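Local coordinates for sensor protein (Vibrio parahaemolyticus, PDB 3I9Y) that is the sensor domain of a membrane-bound histidine kinase that responds to trimethylamine N-oxide and probably passes the signal on by ATP-dependent phosphorylation, at residues Glu44-Glu47 with Ser48-His52. Residues are numbered along the deposited sequence; the frame is centred on the assembly and turned at random.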
ATOM      1  N   GLU A  44      16.193  14.288   8.747  1.00 26.96           N
ATOM      2  CA  GLU A  44      17.143  14.983   9.595  1.00 29.46           C
ATOM      3  C   GLU A  44      18.229  13.963  10.170  1.00 26.77           C
ATOM      4  O   GLU A  44      19.401  14.297  10.324  1.00 26.33           O
ATOM      5  CB  GLU A  44      16.519  15.466  10.831  1.00 33.40           C
ATOM      6  CG  GLU A  44      16.083  16.836  10.670  1.00 43.17           C
ATOM      7  CD  GLU A  44      15.598  17.385  12.080  1.00 47.95           C
ATOM      8  OE1 GLU A  44      14.341  17.301  12.337  1.00 51.89           O
ATOM      9  OE2 GLU A  44      16.456  17.828  12.967  1.00 50.94           O
ATOM     10  N   GLN A  45      17.767  12.800  10.542  1.00 23.50           N
ATOM     11  CA  GLN A  45      18.594  11.776  11.133  1.00 22.71           C
ATOM     12  C   GLN A  45      19.561  11.217  10.025  1.00 22.47           C
ATOM     13  O   GLN A  45      20.732  10.908  10.306  1.00 22.46           O
ATOM     14  CB  GLN A  45      17.756  10.639  11.734  1.00 21.32           C
ATOM     15  CG  GLN A  45      16.801  11.133  12.952  1.00 21.58           C
ATOM     16  CD  GLN A  45      15.881   9.926  13.360  1.00 22.17           C
ATOM     17  OE1 GLN A  45      15.574   8.997  12.571  1.00 21.73           O
ATOM     18  NE2 GLN A  45      15.530   9.868  14.613  1.00 21.14           N
ATOM     19  N   LEU A  46      19.111  11.098   8.800  1.00 20.64           N
ATOM     20  CA  LEU A  46      20.028  10.607   7.815  1.00 21.51           C
ATOM     21  C   LEU A  46      21.188  11.732   7.594  1.00 22.59           C
ATOM     22  O   LEU A  46      22.353  11.382   7.437  1.00 22.43           O
ATOM     23  CB  LEU A  46      19.313  10.363   6.497  1.00 20.15           C
ATOM     24  CG  LEU A  46      20.208  10.160   5.253  1.00 18.34           C
ATOM     25  CD1 LEU A  46      20.887   8.749   5.448  1.00 16.03           C
ATOM     26  CD2 LEU A  46      19.203  10.091   3.934  1.00 19.64           C
ATOM     27  N   GLU A  47      20.822  12.995   7.569  1.00 23.08           N
ATOM     28  CA  GLU A  47      21.738  14.094   7.369  1.00 26.46           C
ATOM     29  C   GLU A  47      22.813  14.088   8.511  1.00 25.97           C
ATOM     30  O   GLU A  47      24.050  14.325   8.299  1.00 23.86           O
ATOM     31  CB  GLU A  47      20.883  15.358   7.357  1.00 28.98           C
ATOM     32  CG  GLU A  47      21.553  16.591   7.014  1.00 40.41           C
ATOM     33  CD  GLU A  47      20.769  17.526   5.802  1.00 45.13           C
ATOM     34  OE1 GLU A  47      20.116  18.570   6.174  1.00 47.17           O
ATOM     35  OE2 GLU A  47      20.817  17.191   4.539  1.00 46.49           O
ATOM     36  N   SER A  48      22.347  13.870   9.746  1.00 24.40           N
ATOM     37  CA  SER A  48      23.332  13.779  10.790  1.00 26.00           C
ATOM     38  C   SER A  48      24.163  12.495  10.570  1.00 24.79           C
ATOM     39  O   SER A  48      25.325  12.502  10.894  1.00 25.78           O
ATOM     40  CB  SER A  48      22.725  13.572  12.194  1.00 27.94           C
ATOM     41  OG  SER A  48      21.790  14.522  12.435  1.00 29.40           O
ATOM     42  N   LEU A  49      23.545  11.373  10.216  1.00 22.93           N
ATOM     43  CA  LEU A  49      24.316  10.170  10.086  1.00 21.33           C
ATOM     44  C   LEU A  49      25.444  10.453   9.012  1.00 23.31           C
ATOM     45  O   LEU A  49      26.626   9.987   9.153  1.00 21.13           O
ATOM     46  CB  LEU A  49      23.449   9.031   9.617  1.00 20.96           C
ATOM     47  CG  LEU A  49      24.371   7.832   9.540  1.00 23.65           C
ATOM     48  CD1 LEU A  49      23.978   6.564  10.222  1.00 25.04           C
ATOM     49  CD2 LEU A  49      24.266   7.564   8.184  1.00 25.23           C
ATOM     50  N   LEU A  50      25.093  11.275   7.951  1.00 23.58           N
ATOM     51  CA  LEU A  50      26.005  11.457   6.817  1.00 23.92           C
ATOM     52  C   LEU A  50      27.188  12.386   7.321  1.00 26.73           C
ATOM     53  O   LEU A  50      28.297  12.162   6.878  1.00 26.09           O
ATOM     54  CB  LEU A  50      25.302  12.105   5.609  1.00 21.84           C
ATOM     55  CG  LEU A  50      24.382  11.020   5.008  1.00 23.35           C
ATOM     56  CD1 LEU A  50      23.656  11.688   3.836  1.00 21.19           C
ATOM     57  CD2 LEU A  50      25.054   9.875   4.625  1.00 22.41           C
ATOM     58  N   THR A  51      26.929  13.402   8.177  1.00 26.41           N
ATOM     59  CA  THR A  51      28.063  14.143   8.631  1.00 29.03           C
ATOM     60  C   THR A  51      28.996  13.302   9.516  1.00 27.61           C
ATOM     61  O   THR A  51      30.206  13.512   9.535  1.00 27.53           O
ATOM     62  CB  THR A  51      27.719  15.449   9.354  1.00 30.39           C
ATOM     63  OG1 THR A  51      27.528  15.146  10.724  1.00 35.65           O
ATOM     64  CG2 THR A  51      26.399  16.089   8.814  1.00 27.63           C
ATOM     65  N   HIS A  52      28.514  12.322  10.228  1.00 27.43           N
ATOM     66  CA  HIS A  52      29.493  11.586  11.012  1.00 27.55           C
ATOM     67  C   HIS A  52      30.260  10.609  10.093  1.00 29.86           C
ATOM     68  O   HIS A  52      31.442  10.266  10.330  1.00 30.67           O
ATOM     69  CB  HIS A  52      28.792  10.779  12.167  1.00 25.82           C
ATOM     70  CG  HIS A  52      28.258  11.679  13.229  1.00 27.74           C
ATOM     71  ND1 HIS A  52      26.910  11.844  13.454  1.00 28.62           N
ATOM     72  CD2 HIS A  52      28.875  12.612  14.016  1.00 26.21           C
ATOM     73  CE1 HIS A  52      26.696  12.838  14.316  1.00 26.87           C
ATOM     74  NE2 HIS A  52      27.865  13.326  14.679  1.00 26.33           N
TER
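Leu50 packs back on Leu46, one helical turn earlier in helix 32-58. Leu50 CB lies 3.5 Å from Leu46 O. Leu50 CG stands beside the backbone N (chi1 -73°), a turn that brings it up to the outer end of the same carbonyl, 3.2 Å from Leu46 O. From there Leu50 CD1 reaches back along the helix to CG of Leu46, 4.0 Å away, so the two leucines meet obliquely, each presenting a CD1 methyl to the other's CG, while Leu50 CD2 points away from the Leu46 side chain. Leu46 O takes the N-H of Leu50, in a bond that is short but bent, 138° at the hydrogen.

About half a turn round the helix from the leucines, Ser48 folds its hydroxyl back toward Glu44. With Ser48 OG beside its own backbone N (chi1 -53°), the hydroxyl donates to Glu44 O at 3.2 Å. Ser48 N bonds to the same oxygen from the opposite face of the carbonyl plane, so two donors grip Glu44 O and the serine hydroxyl is satisfied within its own helix. Farther on, Thr51 N donates to Glu47 O at 3.0 Å, and the threonine methyl CG2 lies close beside that oxygen.

The two leucines continue onto helix 63-114, Leu46 touching Leu80 and Leu50 touching Val73 and Ile77, whereas Ser48 rests on Leu15 of helix 5-27. The Leu46-Leu50, Glu44-Ser48 and Glu47-Thr51 pairs are i to i+4 contacts of a regular alpha-helix, whose apolar stripe packs lengthwise on its neighbours in one of the two stacked four-helix bundles of the TorS sensor domain.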